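Local coordinates for protein profilin-1A (Acanthamoeba castellanii, PDB 1ACF) that binds monomeric actin and affects the structure of the cytoskeleton, preventing actin polymerization at high concentration and enhancing it at low, and also binds PIP2, at residues G14-L24 with K93-I104. Residues are numbered along the deposited sequence; the frame is centred on the assembly and turned at random.
Sequences GAVTQAAILGL and KAILVGVYNEKI
A20 and V97 exchange two backbone hydrogen bonds, A20 N to V97 O at 2.9 Å and V97 N back to A20 O; L22 and I95 pair likewise. At Q18 and V99, V99 O turns to T17 N, while V99 N reaches Q18 O at 2.8 Å. Between these pairs, A19 CA lies 3.0 Å from V97 O in a CA-H...O contact. One water bridges L24 N and K93 O.

Strands 18-23 and 94-100 join the N-terminal and C-terminal parts of the chain as second and third strands from one edge of the seven-stranded antiparallel profilin sheet, between 28-31 and 84-90.

On one face, I21 and L96 lie side by side, CG1 of I21 tight against CD2 of L96 at 3.3 Å; L96 also packs on V113 of helix 106-121. G98 suits this face because V16 CG2, 3.8 Å from G98 CA, leaves no room for a side chain. The other face carries L22, I95, V97 and V99, branched apolar residues suited to burial. L24 crosses I95 at about a right angle, its CD2 3.8 Å from I95 CG1.

At the end of the type I turn N101-I104, I104 spreads its branches: CG2, anti to the backbone N, covers A15 O at 3.2 Å, buried without a hydrogen-bond partner, while CD1 touches T17 OG1. N101 OD1 accepts from K103 N, which stands above the carbonyl plane, closing an Asx turn.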
loop_
_atom_site.group_PDB
_atom_site.type_symbol
_atom_site.label_atom_id
_atom_site.label_comp_id
_atom_site.label_asym_id
_atom_site.label_seq_id
_atom_site.Cartn_x
_atom_site.Cartn_y
_atom_site.Cartn_z
ATOM N N GLY A 14 10.801 -3.801 9.529
ATOM C CA GLY A 14 11.406 -4.746 8.616
ATOM C C GLY A 14 10.522 -5.719 7.937
ATOM O O GLY A 14 11.002 -6.736 7.379
ATOM N N ALA A 15 9.225 -5.527 7.988
ATOM C CA ALA A 15 8.216 -6.422 7.379
ATOM C C ALA A 15 7.839 -5.854 6.008
ATOM O O ALA A 15 7.149 -6.452 5.182
ATOM C CB ALA A 15 7.029 -6.522 8.320
ATOM N N VAL A 16 8.364 -4.625 5.851
ATOM C CA VAL A 16 8.104 -3.855 4.599
ATOM C C VAL A 16 9.391 -3.146 4.221
ATOM O O VAL A 16 10.076 -2.687 5.145
ATOM C CB VAL A 16 6.887 -2.924 4.928
ATOM C CG1 VAL A 16 6.924 -1.547 4.352
ATOM C CG2 VAL A 16 5.564 -3.630 4.554
ATOM N N THR A 17 9.723 -3.063 2.968
ATOM C CA THR A 17 10.906 -2.456 2.421
ATOM C C THR A 17 10.754 -0.995 2.109
ATOM O O THR A 17 11.708 -0.248 2.369
ATOM C CB THR A 17 11.391 -3.207 1.101
ATOM O OG1 THR A 17 11.993 -4.454 1.606
ATOM C CG2 THR A 17 12.430 -2.437 0.273
ATOM N N GLN A 18 9.668 -0.626 1.457
ATOM C CA GLN A 18 9.308 0.725 1.024
ATOM C C GLN A 18 7.806 0.923 1.392
ATOM O O GLN A 18 7.065 -0.070 1.149
ATOM C CB GLN A 18 9.361 0.839 -0.523
ATOM C CG GLN A 18 10.726 0.479 -1.093
ATOM C CD GLN A 18 10.878 0.629 -2.561
ATOM O OE1 GLN A 18 11.457 1.607 -3.058
ATOM N NE2 GLN A 18 10.363 -0.312 -3.314
ATOM N N ALA A 19 7.490 2.075 1.898
ATOM C CA ALA A 19 6.047 2.362 2.292
ATOM C C ALA A 19 5.673 3.794 1.985
ATOM O O ALA A 19 6.452 4.769 1.979
ATOM C CB ALA A 19 5.843 2.000 3.752
ATOM N N ALA A 20 4.417 3.991 1.659
ATOM C CA ALA A 20 3.897 5.357 1.400
ATOM C C ALA A 20 2.500 5.417 2.063
ATOM O O ALA A 20 1.946 4.342 2.333
ATOM C CB ALA A 20 3.821 5.716 -0.056
ATOM N N ILE A 21 2.058 6.639 2.306
ATOM C CA ILE A 21 0.725 6.893 2.860
ATOM C C ILE A 21 0.041 7.898 1.936
ATOM O O ILE A 21 0.585 9.010 1.740
ATOM C CB ILE A 21 0.626 7.336 4.341
ATOM C CG1 ILE A 21 0.824 6.199 5.358
ATOM C CG2 ILE A 21 -0.803 7.950 4.528
ATOM C CD1 ILE A 21 1.010 6.777 6.803
ATOM N N LEU A 22 -1.049 7.415 1.343
ATOM C CA LEU A 22 -1.784 8.333 0.452
ATOM C C LEU A 22 -3.150 8.827 0.978
ATOM O O LEU A 22 -3.799 8.268 1.862
ATOM C CB LEU A 22 -2.077 7.598 -0.855
ATOM C CG LEU A 22 -1.107 7.237 -1.922
ATOM C CD1 LEU A 22 0.225 6.819 -1.372
ATOM C CD2 LEU A 22 -1.812 6.157 -2.733
ATOM N N GLY A 23 -3.599 9.840 0.269
ATOM C CA GLY A 23 -4.894 10.490 0.387
ATOM C C GLY A 23 -5.804 9.777 -0.655
ATOM O O GLY A 23 -5.352 9.194 -1.624
ATOM N N LEU A 24 -7.109 9.867 -0.401
ATOM C CA LEU A 24 -8.149 9.271 -1.260
ATOM C C LEU A 24 -8.197 10.007 -2.571
ATOM O O LEU A 24 -8.849 9.481 -3.516
ATOM C CB LEU A 24 -9.455 9.114 -0.452
ATOM C CG LEU A 24 -9.529 8.101 0.672
ATOM C CD1 LEU A 24 -10.964 8.005 1.226
ATOM C CD2 LEU A 24 -9.150 6.717 0.171
ATOM N N LYS A 93 -9.749 7.672 5.705
ATOM C CA LYS A 93 -9.304 8.843 4.916
ATOM C C LYS A 93 -8.011 8.702 4.112
ATOM O O LYS A 93 -7.595 9.699 3.477
ATOM C CB LYS A 93 -9.043 10.018 5.913
ATOM C CG LYS A 93 -10.305 10.518 6.558
ATOM C CD LYS A 93 -10.001 11.203 7.902
ATOM C CE LYS A 93 -11.382 11.365 8.578
ATOM N NZ LYS A 93 -11.809 10.009 9.049
ATOM N N ALA A 94 -7.351 7.560 4.178
ATOM C CA ALA A 94 -6.030 7.365 3.570
ATOM C C ALA A 94 -5.836 5.948 3.079
ATOM O O ALA A 94 -6.665 5.064 3.357
ATOM C CB ALA A 94 -4.954 7.581 4.693
ATOM N N ILE A 95 -4.715 5.838 2.349
ATOM C CA ILE A 95 -4.321 4.513 1.835
ATOM C C ILE A 95 -2.848 4.226 2.220
ATOM O O ILE A 95 -2.012 5.057 1.934
ATOM C CB ILE A 95 -4.464 4.328 0.301
ATOM C CG1 ILE A 95 -5.876 4.759 -0.175
ATOM C CG2 ILE A 95 -4.229 2.786 0.056
ATOM C CD1 ILE A 95 -5.958 5.146 -1.693
ATOM N N LEU A 96 -2.700 3.070 2.814
ATOM C CA LEU A 96 -1.404 2.544 3.238
ATOM C C LEU A 96 -0.868 1.625 2.115
ATOM O O LEU A 96 -1.653 0.808 1.635
ATOM C CB LEU A 96 -1.375 1.758 4.539
ATOM C CG LEU A 96 -1.926 2.325 5.786
ATOM C CD1 LEU A 96 -1.676 1.494 7.017
ATOM C CD2 LEU A 96 -1.303 3.728 5.967
ATOM N N VAL A 97 0.416 1.874 1.803
ATOM C CA VAL A 97 1.128 1.037 0.812
ATOM C C VAL A 97 2.413 0.474 1.467
ATOM O O VAL A 97 3.284 1.277 1.848
ATOM C CB VAL A 97 1.473 1.735 -0.501
ATOM C CG1 VAL A 97 2.025 0.627 -1.455
ATOM C CG2 VAL A 97 0.374 2.516 -1.174
ATOM N N GLY A 98 2.472 -0.806 1.540
ATOM C CA GLY A 98 3.615 -1.546 2.101
ATOM C C GLY A 98 4.175 -2.535 1.068
ATOM O O GLY A 98 3.656 -3.660 0.883
ATOM N N VAL A 99 5.287 -2.102 0.429
ATOM C CA VAL A 99 5.952 -2.966 -0.588
ATOM C C VAL A 99 6.914 -3.982 0.067
ATOM O O VAL A 99 7.642 -3.578 1.013
ATOM C CB VAL A 99 6.714 -2.075 -1.586
ATOM C CG1 VAL A 99 7.633 -2.916 -2.487
ATOM C CG2 VAL A 99 5.872 -1.186 -2.443
ATOM N N TYR A 100 6.959 -5.247 -0.340
ATOM C CA TYR A 100 7.943 -6.174 0.289
ATOM C C TYR A 100 8.794 -6.884 -0.776
ATOM O O TYR A 100 8.375 -7.011 -1.957
ATOM C CB TYR A 100 7.318 -7.235 1.234
ATOM C CG TYR A 100 6.330 -8.137 0.531
ATOM C CD1 TYR A 100 5.017 -7.691 0.312
ATOM C CD2 TYR A 100 6.681 -9.367 -0.012
ATOM C CE1 TYR A 100 4.075 -8.483 -0.373
ATOM C CE2 TYR A 100 5.736 -10.168 -0.665
ATOM C CZ TYR A 100 4.441 -9.721 -0.863
ATOM O OH TYR A 100 3.490 -10.470 -1.528
ATOM N N ASN A 101 9.971 -7.399 -0.369
ATOM C CA ASN A 101 10.854 -8.136 -1.307
ATOM C C ASN A 101 10.884 -9.622 -0.912
ATOM O O ASN A 101 10.269 -10.073 0.076
ATOM C CB ASN A 101 12.231 -7.547 -1.474
ATOM C CG ASN A 101 13.118 -7.607 -0.267
ATOM O OD1 ASN A 101 12.844 -8.234 0.776
ATOM N ND2 ASN A 101 14.261 -6.889 -0.361
ATOM N N GLU A 102 11.599 -10.346 -1.743
ATOM C CA GLU A 102 11.771 -11.799 -1.605
ATOM C C GLU A 102 12.423 -12.182 -0.311
ATOM O O GLU A 102 12.499 -13.374 0.058
ATOM C CB GLU A 102 12.636 -12.340 -2.759
ATOM C CG GLU A 102 12.342 -11.822 -4.158
ATOM C CD GLU A 102 12.527 -10.386 -4.527
ATOM O OE1 GLU A 102 13.162 -9.660 -3.714
ATOM O OE2 GLU A 102 12.077 -9.918 -5.598
ATOM N N LYS A 103 12.917 -11.219 0.435
ATOM C CA LYS A 103 13.592 -11.521 1.730
ATOM C C LYS A 103 12.607 -11.402 2.884
ATOM O O LYS A 103 13.016 -11.531 4.057
ATOM C CB LYS A 103 14.770 -10.610 2.024
ATOM C CG LYS A 103 16.179 -11.014 1.685
ATOM C CD LYS A 103 16.622 -10.787 0.259
ATOM C CE LYS A 103 16.791 -9.338 -0.102
ATOM N NZ LYS A 103 17.829 -8.690 0.753
ATOM N N ILE A 104 11.357 -11.093 2.549
ATOM C CA ILE A 104 10.299 -10.933 3.550
ATOM C C ILE A 104 9.168 -11.948 3.340
ATOM O O ILE A 104 8.785 -12.322 2.252
ATOM C CB ILE A 104 9.721 -9.463 3.576
ATOM C CG1 ILE A 104 10.795 -8.505 4.139
ATOM C CG2 ILE A 104 8.337 -9.337 4.333
ATOM C CD1 ILE A 104 10.652 -7.069 3.576
HETATM O O HOH W 1 -8.550 11.858 1.704
#